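Local coordinates for D-methionine-binding lipoprotein MetQ (Escherichia coli, PDB 4YAH), which binds methionine and delivers it to an ATP-driven D-methionine permease as the binding protein of that transport system, at residues F66-Y69 with V70-E74; G36-V39 with G40-Q44; A85-K89 with P90-Q94. All blocks are in the same frame, centred on the assembly; numbering follows the deposited sequence.

Interaction 1. Residues F66-Y69 with V70-E74. With MET (methionine), chain B.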
loop_
_atom_site.group_PDB
_atom_site.type_symbol
_atom_site.label_atom_id
_atom_site.label_comp_id
_atom_site.label_asym_id
_atom_site.label_seq_id
_atom_site.Cartn_x
_atom_site.Cartn_y
_atom_site.Cartn_z
ATOM N N PHE A 66 4.524 -7.759 9.794
ATOM C CA PHE A 66 4.672 -8.550 8.577
ATOM C C PHE A 66 5.531 -7.743 7.610
ATOM O O PHE A 66 5.673 -6.535 7.781
ATOM C CB PHE A 66 3.307 -8.848 7.934
ATOM C CG PHE A 66 2.393 -9.673 8.792
ATOM C CD1 PHE A 66 2.357 -11.047 8.650
ATOM C CD2 PHE A 66 1.581 -9.076 9.742
ATOM C CE1 PHE A 66 1.516 -11.815 9.453
ATOM C CE2 PHE A 66 0.754 -9.834 10.545
ATOM C CZ PHE A 66 0.717 -11.198 10.395
ATOM N N ASN A 67 6.100 -8.403 6.609
ATOM C CA ASN A 67 6.761 -7.699 5.512
ATOM C C ASN A 67 6.291 -8.236 4.175
ATOM O O ASN A 67 7.061 -8.355 3.230
ATOM C CB ASN A 67 8.280 -7.810 5.606
ATOM C CG ASN A 67 8.975 -6.843 4.676
ATOM O OD1 ASN A 67 8.525 -5.714 4.510
ATOM N ND2 ASN A 67 10.050 -7.292 4.032
ATOM N N ASP A 68 5.011 -8.555 4.091
ATOM C CA ASP A 68 4.413 -8.966 2.841
ATOM C C ASP A 68 2.932 -8.661 2.890
ATOM O O ASP A 68 2.397 -8.303 3.946
ATOM C CB ASP A 68 4.633 -10.449 2.596
ATOM C CG ASP A 68 3.660 -11.310 3.391
ATOM O OD1 ASP A 68 3.772 -11.309 4.630
ATOM O OD2 ASP A 68 2.783 -11.962 2.783
ATOM N N TYR A 69 2.271 -8.828 1.754
ATOM C CA TYR A 69 0.879 -8.456 1.614
ATOM C C TYR A 69 -0.072 -9.653 1.621
ATOM O O TYR A 69 -1.285 -9.480 1.476
ATOM C CB TYR A 69 0.700 -7.686 0.311
ATOM C CG TYR A 69 1.171 -6.242 0.296
ATOM C CD1 TYR A 69 1.330 -5.513 1.457
ATOM C CD2 TYR A 69 1.378 -5.595 -0.909
ATOM C CE1 TYR A 69 1.687 -4.184 1.419
ATOM C CE2 TYR A 69 1.738 -4.275 -0.958
ATOM C CZ TYR A 69 1.887 -3.574 0.186
ATOM O OH TYR A 69 2.247 -2.254 0.091
ATOM N N VAL A 70 0.469 -10.857 1.787
ATOM C CA VAL A 70 -0.348 -12.073 1.757
ATOM C C VAL A 70 -0.622 -12.602 3.167
ATOM O O VAL A 70 -1.778 -12.839 3.552
ATOM C CB VAL A 70 0.346 -13.151 0.903
ATOM C CG1 VAL A 70 -0.443 -14.474 0.912
ATOM C CG2 VAL A 70 0.515 -12.626 -0.536
ATOM N N LEU A 71 0.431 -12.760 3.956
ATOM C CA LEU A 71 0.262 -13.359 5.283
ATOM C C LEU A 71 -0.650 -12.574 6.237
ATOM O O LEU A 71 -1.297 -13.178 7.091
ATOM C CB LEU A 71 1.623 -13.560 5.946
ATOM C CG LEU A 71 2.566 -14.502 5.199
ATOM C CD1 LEU A 71 3.904 -14.647 5.953
ATOM C CD2 LEU A 71 1.920 -15.851 4.982
ATOM N N PRO A 72 -0.708 -11.234 6.124
ATOM C CA PRO A 72 -1.598 -10.579 7.097
ATOM C C PRO A 72 -3.077 -10.959 6.964
ATOM O O PRO A 72 -3.784 -11.042 7.983
ATOM C CB PRO A 72 -1.398 -9.092 6.809
ATOM C CG PRO A 72 -0.025 -9.011 6.184
ATOM C CD PRO A 72 0.126 -10.264 5.390
ATOM N N ASN A 73 -3.560 -11.187 5.744
ATOM C CA ASN A 73 -4.945 -11.604 5.585
ATOM C C ASN A 73 -5.137 -13.076 5.982
ATOM O O ASN A 73 -6.185 -13.431 6.522
ATOM C CB ASN A 73 -5.431 -11.356 4.157
ATOM C CG ASN A 73 -5.873 -9.935 3.944
ATOM O OD1 ASN A 73 -6.184 -9.207 4.893
ATOM N ND2 ASN A 73 -5.917 -9.523 2.688
ATOM N N GLU A 74 -4.133 -13.919 5.735
ATOM C CA GLU A 74 -4.175 -15.314 6.203
ATOM C C GLU A 74 -4.281 -15.366 7.720
ATOM O O GLU A 74 -5.095 -16.111 8.280
ATOM C CB GLU A 74 -2.929 -16.088 5.757
ATOM C CG GLU A 74 -2.779 -16.218 4.247
ATOM C CD GLU A 74 -1.719 -17.240 3.833
ATOM O OE1 GLU A 74 -1.029 -17.796 4.725
ATOM O OE2 GLU A 74 -1.587 -17.495 2.613
HETATM N N MET B . 0.066 0.654 1.526
HETATM C CA MET B . -0.116 0.087 0.190
HETATM C C MET B . -0.474 1.191 -0.776
HETATM O O MET B . -1.381 1.971 -0.468
HETATM C CB MET B . -1.216 -0.978 0.194
HETATM C CG MET B . -1.347 -1.755 -1.107
HETATM S SD MET B . -2.655 -2.999 -1.092
HETATM C CE MET B . -1.898 -4.254 -0.060
HETATM O OXT MET B . 0.122 1.288 -1.868
#
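D68 makes the capping bonds at the start of helix 71-78, in the turn that follows strand 60-66, and its carboxylate meets the backbone of V70 and L71. OD2 accepts both bonds. L71 N reaches D68 OD2 at 2.7 Å in a nearly straight bond, on the syn side of the carboxylate. V70 N lies 2.8 Å from D68 OD2 but comes from above the carboxylate plane, with a more bent N-H angle of 143°. The D68 side chain is turned between its own backbone N and carbonyl carbon (chi1 79°), which folds the acid back over these two amides. The other oxygen, OD1, rests against the L71 side chain, 3.4 Å from L71 CB. D68 O is buried against the P72 ring and has no polar partner in the model; P72 CD is 3.3 Å from D68 O.

P72 also lies over one face of the F66 ring. Its CA stands nearly above the ring centre in a CH-pi contact, while CG touches F66 CG. L71 CB approaches the same ring obliquely.

Y69 turns away from the helix into the methionine pocket. Its hydroxyl is hydrogen-bonded to T204, and its backbone O accepts from the hydroxyl of Y91. The methyl group CE of the bound methionine sits over the centre of the Y69 ring, 3.5 Å above its plane.

Interaction 2. Residues G36-V39 with G40-Q44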
loop_
_atom_site.group_PDB
_atom_site.type_symbol
_atom_site.label_atom_id
_atom_site.label_comp_id
_atom_site.label_asym_id
_atom_site.label_seq_id
_atom_site.Cartn_x
_atom_site.Cartn_y
_atom_site.Cartn_z
ATOM N N GLY A 36 -2.344 -6.647 12.751
ATOM C CA GLY A 36 -1.261 -6.859 11.806
ATOM C C GLY A 36 -0.943 -5.622 10.991
ATOM O O GLY A 36 -1.839 -4.992 10.428
ATOM N N VAL A 37 0.343 -5.285 10.931
ATOM C CA VAL A 37 0.848 -4.108 10.226
ATOM C C VAL A 37 2.136 -4.468 9.507
ATOM O O VAL A 37 2.732 -5.515 9.782
ATOM C CB VAL A 37 1.096 -2.916 11.187
ATOM C CG1 VAL A 37 -0.190 -2.573 11.930
ATOM C CG2 VAL A 37 2.181 -3.223 12.194
ATOM N N ILE A 38 2.568 -3.606 8.587
ATOM C CA ILE A 38 3.798 -3.870 7.835
ATOM C C ILE A 38 4.988 -3.127 8.447
ATOM O O ILE A 38 4.872 -1.951 8.820
ATOM C CB ILE A 38 3.672 -3.451 6.362
ATOM C CG1 ILE A 38 2.355 -3.937 5.760
ATOM C CG2 ILE A 38 4.866 -3.991 5.567
ATOM C CD1 ILE A 38 2.185 -5.432 5.761
ATOM N N VAL A 39 6.139 -3.800 8.525
ATOM C CA VAL A 39 7.328 -3.182 9.093
ATOM C C VAL A 39 7.742 -1.966 8.293
ATOM O O VAL A 39 7.486 -1.878 7.099
ATOM C CB VAL A 39 8.520 -4.163 9.161
ATOM C CG1 VAL A 39 8.190 -5.312 10.030
ATOM C CG2 VAL A 39 8.880 -4.677 7.801
ATOM N N GLY A 40 8.372 -1.022 8.975
ATOM C CA GLY A 40 8.803 0.211 8.348
ATOM C C GLY A 40 7.953 1.345 8.860
ATOM O O GLY A 40 7.458 1.304 9.993
ATOM N N ALA A 41 7.754 2.341 8.016
ATOM C CA ALA A 41 7.102 3.555 8.438
ATOM C C ALA A 41 5.654 3.285 8.833
ATOM O O ALA A 41 5.123 3.983 9.686
ATOM C CB ALA A 41 7.165 4.591 7.356
ATOM N N GLU A 42 5.016 2.287 8.225
ATOM C CA GLU A 42 3.619 2.000 8.573
ATOM C C GLU A 42 3.548 1.458 10.002
ATOM O O GLU A 42 2.615 1.765 10.744
ATOM C CB GLU A 42 2.967 1.027 7.584
ATOM C CG GLU A 42 2.724 1.682 6.206
ATOM C CD GLU A 42 1.930 0.836 5.224
ATOM O OE1 GLU A 42 1.987 1.129 4.008
ATOM O OE2 GLU A 42 1.237 -0.106 5.638
ATOM N N GLN A 43 4.535 0.667 10.401
ATOM C CA GLN A 43 4.603 0.201 11.783
ATOM C C GLN A 43 4.782 1.378 12.737
ATOM O O GLN A 43 4.177 1.408 13.806
ATOM C CB GLN A 43 5.740 -0.800 11.972
ATOM C CG GLN A 43 5.830 -1.328 13.401
ATOM C CD GLN A 43 7.069 -2.158 13.645
ATOM O OE1 GLN A 43 7.761 -2.555 12.709
ATOM N NE2 GLN A 43 7.358 -2.420 14.913
ATOM N N GLN A 44 5.616 2.342 12.358
ATOM C CA GLN A 44 5.825 3.516 13.199
ATOM C C GLN A 44 4.504 4.252 13.428
ATOM O O GLN A 44 4.217 4.682 14.534
ATOM C CB GLN A 44 6.840 4.471 12.581
ATOM C CG GLN A 44 8.227 3.897 12.410
ATOM C CD GLN A 44 9.122 4.849 11.637
ATOM O OE1 GLN A 44 9.130 6.055 11.903
ATOM N NE2 GLN A 44 9.851 4.322 10.654
HETATM O O HOH W 1 0.773 -1.440 7.889
HETATM O O HOH W 2 6.028 0.370 6.156
#
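V37 faces the first turn of helix 41-57. V37 CG2 lies 4.2 Å from Q43 CA, near the end of strand 32-38.

I38 comes next and meets the helix mainly through its backbone. I38 O lies 3.1 Å from Q43 N, and the CB atoms of E42 and Q43 pack close to the same oxygen. The I38 and E42 side chains run side by side in the same direction. A water links the I38 backbone to the E42 carboxylate: it accepts from I38 N at 2.9 Å and donates to E42 OE2 at 2.7 Å. E42 is held at its other oxygen as well, since OE1 is hydrogen-bonded to T204 and makes a weak bond to the amino group of the bound methionine. The extended chain beyond CG (chi2 -173°) carries the carboxylate from the helix to this pocket.

The stretch is the strand-to-helix connection of the beta-alpha-beta unit made by strand 32-38, helix 41-57 and strand 60-66.

V39 follows the strand, in the turn. A second water bridges the turn, donating to V39 O at 2.8 Å and accepting from E42 N at 3.0 Å. V39 O also accepts from Q208. The V39 side chain crosses Q43 obliquely, and Q43 OE1 lies 3.7 Å from V39 CA and 3.9 Å from V39 CG1. G40 is the N-cap residue of the helix. Its backbone angles (phi 110°) would press a CB against V39 O, which calls for glycine.

Interaction 3. Residues A85-K89 with P90-Q94. With MET (methionine), chain B.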
loop_
_atom_site.group_PDB
_atom_site.type_symbol
_atom_site.label_atom_id
_atom_site.label_comp_id
_atom_site.label_asym_id
_atom_site.label_seq_id
_atom_site.Cartn_x
_atom_site.Cartn_y
_atom_site.Cartn_z
ATOM N N ALA A 85 -4.077 -3.668 9.203
ATOM C CA ALA A 85 -4.118 -2.313 8.719
ATOM C C ALA A 85 -3.034 -2.113 7.686
ATOM O O ALA A 85 -1.944 -1.626 8.010
ATOM C CB ALA A 85 -3.960 -1.335 9.874
ATOM N N PHE A 86 -3.312 -2.512 6.446
ATOM C CA PHE A 86 -2.258 -2.497 5.433
ATOM C C PHE A 86 -2.701 -2.450 3.976
ATOM O O PHE A 86 -1.847 -2.322 3.103
ATOM C CB PHE A 86 -1.368 -3.744 5.597
ATOM C CG PHE A 86 -1.922 -4.975 4.924
ATOM C CD1 PHE A 86 -1.464 -5.359 3.678
ATOM C CD2 PHE A 86 -2.928 -5.731 5.521
ATOM C CE1 PHE A 86 -1.976 -6.470 3.043
ATOM C CE2 PHE A 86 -3.440 -6.846 4.888
ATOM C CZ PHE A 86 -2.965 -7.219 3.656
ATOM N N GLN A 87 -3.996 -2.593 3.699
ATOM C CA GLN A 87 -4.457 -2.781 2.321
ATOM C C GLN A 87 -5.538 -1.781 1.917
ATOM O O GLN A 87 -6.241 -1.233 2.758
ATOM C CB GLN A 87 -4.973 -4.219 2.136
ATOM C CG GLN A 87 -6.325 -4.485 2.782
ATOM C CD GLN A 87 -6.579 -5.961 3.030
ATOM O OE1 GLN A 87 -6.655 -6.768 2.088
ATOM N NE2 GLN A 87 -6.739 -6.323 4.298
ATOM N N HIS A 88 -5.639 -1.515 0.612
ATOM C CA HIS A 88 -6.721 -0.699 0.092
ATOM C C HIS A 88 -7.869 -1.606 -0.370
ATOM O O HIS A 88 -7.725 -2.835 -0.366
ATOM C CB HIS A 88 -6.231 0.242 -1.049
ATOM C CG HIS A 88 -5.386 -0.406 -2.107
ATOM N ND1 HIS A 88 -5.822 -1.451 -2.897
ATOM C CD2 HIS A 88 -4.130 -0.118 -2.529
ATOM C CE1 HIS A 88 -4.862 -1.792 -3.739
ATOM N NE2 HIS A 88 -3.827 -0.991 -3.542
ATOM N N LYS A 89 -9.005 -1.016 -0.754
ATOM C CA LYS A 89 -10.197 -1.817 -1.014
ATOM C C LYS A 89 -10.084 -2.655 -2.280
ATOM O O LYS A 89 -10.545 -3.784 -2.294
ATOM C CB LYS A 89 -11.467 -0.951 -1.091
ATOM C CG LYS A 89 -12.725 -1.831 -1.118
ATOM C CD LYS A 89 -14.001 -1.065 -0.867
ATOM C CE LYS A 89 -15.214 -2.008 -0.964
ATOM N NZ LYS A 89 -15.459 -2.412 -2.388
ATOM N N PRO A 90 -9.474 -2.120 -3.357
ATOM C CA PRO A 90 -9.330 -3.034 -4.495
ATOM C C PRO A 90 -8.565 -4.308 -4.129
ATOM O O PRO A 90 -8.944 -5.404 -4.559
ATOM C CB PRO A 90 -8.578 -2.188 -5.520
ATOM C CG PRO A 90 -9.026 -0.801 -5.235
ATOM C CD PRO A 90 -9.133 -0.735 -3.720
ATOM N N TYR A 91 -7.514 -4.161 -3.336
ATOM C CA TYR A 91 -6.724 -5.305 -2.906
ATOM C C TYR A 91 -7.582 -6.262 -2.082
ATOM O O TYR A 91 -7.553 -7.475 -2.294
ATOM C CB TYR A 91 -5.525 -4.863 -2.089
ATOM C CG TYR A 91 -4.591 -6.005 -1.787
ATOM C CD1 TYR A 91 -3.582 -6.341 -2.684
ATOM C CD2 TYR A 91 -4.723 -6.764 -0.628
ATOM C CE1 TYR A 91 -2.706 -7.389 -2.427
ATOM C CE2 TYR A 91 -3.857 -7.810 -0.367
ATOM C CZ TYR A 91 -2.852 -8.121 -1.280
ATOM O OH TYR A 91 -1.975 -9.162 -1.062
ATOM N N LEU A 92 -8.306 -5.700 -1.119
ATOM C CA LEU A 92 -9.187 -6.487 -0.268
ATOM C C LEU A 92 -10.173 -7.287 -1.124
ATOM O O LEU A 92 -10.313 -8.507 -0.962
ATOM C CB LEU A 92 -9.937 -5.578 0.705
ATOM C CG LEU A 92 -11.006 -6.276 1.554
ATOM C CD1 LEU A 92 -10.347 -7.373 2.385
ATOM C CD2 LEU A 92 -11.689 -5.251 2.426
ATOM N N ASP A 93 -10.855 -6.599 -2.033
ATOM C CA ASP A 93 -11.839 -7.240 -2.908
ATOM C C ASP A 93 -11.246 -8.382 -3.723
ATOM O O ASP A 93 -11.861 -9.428 -3.876
ATOM C CB ASP A 93 -12.456 -6.212 -3.851
ATOM C CG ASP A 93 -13.321 -5.195 -3.118
ATOM O OD1 ASP A 93 -13.660 -5.436 -1.944
ATOM O OD2 ASP A 93 -13.658 -4.159 -3.716
ATOM N N GLN A 94 -10.036 -8.182 -4.229
ATOM C CA GLN A 94 -9.347 -9.209 -4.991
ATOM C C GLN A 94 -9.015 -10.421 -4.122
ATOM O O GLN A 94 -9.072 -11.567 -4.573
ATOM C CB GLN A 94 -8.077 -8.614 -5.604
ATOM C CG GLN A 94 -7.382 -9.523 -6.577
ATOM C CD GLN A 94 -8.210 -9.738 -7.819
ATOM O OE1 GLN A 94 -8.832 -8.804 -8.332
ATOM N NE2 GLN A 94 -8.253 -10.972 -8.296
HETATM N N MET B . 0.066 0.654 1.526
HETATM C CA MET B . -0.116 0.087 0.190
HETATM C C MET B . -0.474 1.191 -0.776
HETATM O O MET B . -1.381 1.971 -0.468
HETATM C CB MET B . -1.216 -0.978 0.194
HETATM C CG MET B . -1.347 -1.755 -1.107
HETATM S SD MET B . -2.655 -2.999 -1.092
HETATM C CE MET B . -1.898 -4.254 -0.060
HETATM O OXT MET B . 0.122 1.288 -1.868
#
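Strand 85-88 turns almost at a right angle into helix 90-94, with the two short axes 87° apart and 6.4 Å from each other at their closest. H88 is the N-cap residue. Its ring nitrogen ND1 accepts from Y91 N at 3.2 Å, with the donor tilted only slightly from the ring plane. The H88 side chain lies between its backbone N and carbonyl carbon (chi1 47°), which brings ND1 back to the helix start. The first helical turn is closed by backbone bonds from L92 N to H88 O and from D93 N to K89 O.

On the outer side, K89 reaches along the helix to D93. K89 NZ meets the syn lone pair of D93 OD2 at 2.8 Å in a salt bridge. The lysine chain is extended until its last bend, which turns the ammonium toward the acid.

Q87 points to the helix. Its OE1 lies in the plane of the Y91 ring at the edge, 3.3 Å from Y91 CD2, and also touches L92 CA. The hydrogen bond to this oxygen comes from N73 ND2. F86 crosses Y91 at about a right angle, with F86 CE1 4.1 Å from Y91 CE2.

The bound methionine lies against these residues. Its SD stands over one face of the H88 ring, 3.4 Å from H88 NE2, an atom hydrogen-bonded to N141. Its CE sits over the centre of the Y91 ring, 3.6 Å above the plane. F86, Q87, H88 and Y91 line part of the methionine pocket, largely around the thioether, at the strand-to-helix turn of a periplasmic binding protein fold.

Overall arrangement
All three interactions are turns from a strand into a helix, and their strands 60-66, 32-38 and 83-88 are consecutive in one sheet, with 32-38 in the middle. Interaction 3 is the most buried; interactions 1 and 2 are partly buried. The helix starts differ in chemistry: an aspartate in interaction 1, a glycine and a water bridge to the helix backbone in interaction 2, a histidine in interaction 3. Each turn sends at least one residue to the bound methionine. Rings of interactions 1 and 3 pack on its thioether end, whereas E42 of interaction 2 lies near its amino group. Backbone bonds join interaction 2 to both others: F66 pairs with V37 and V39, G36 with A85.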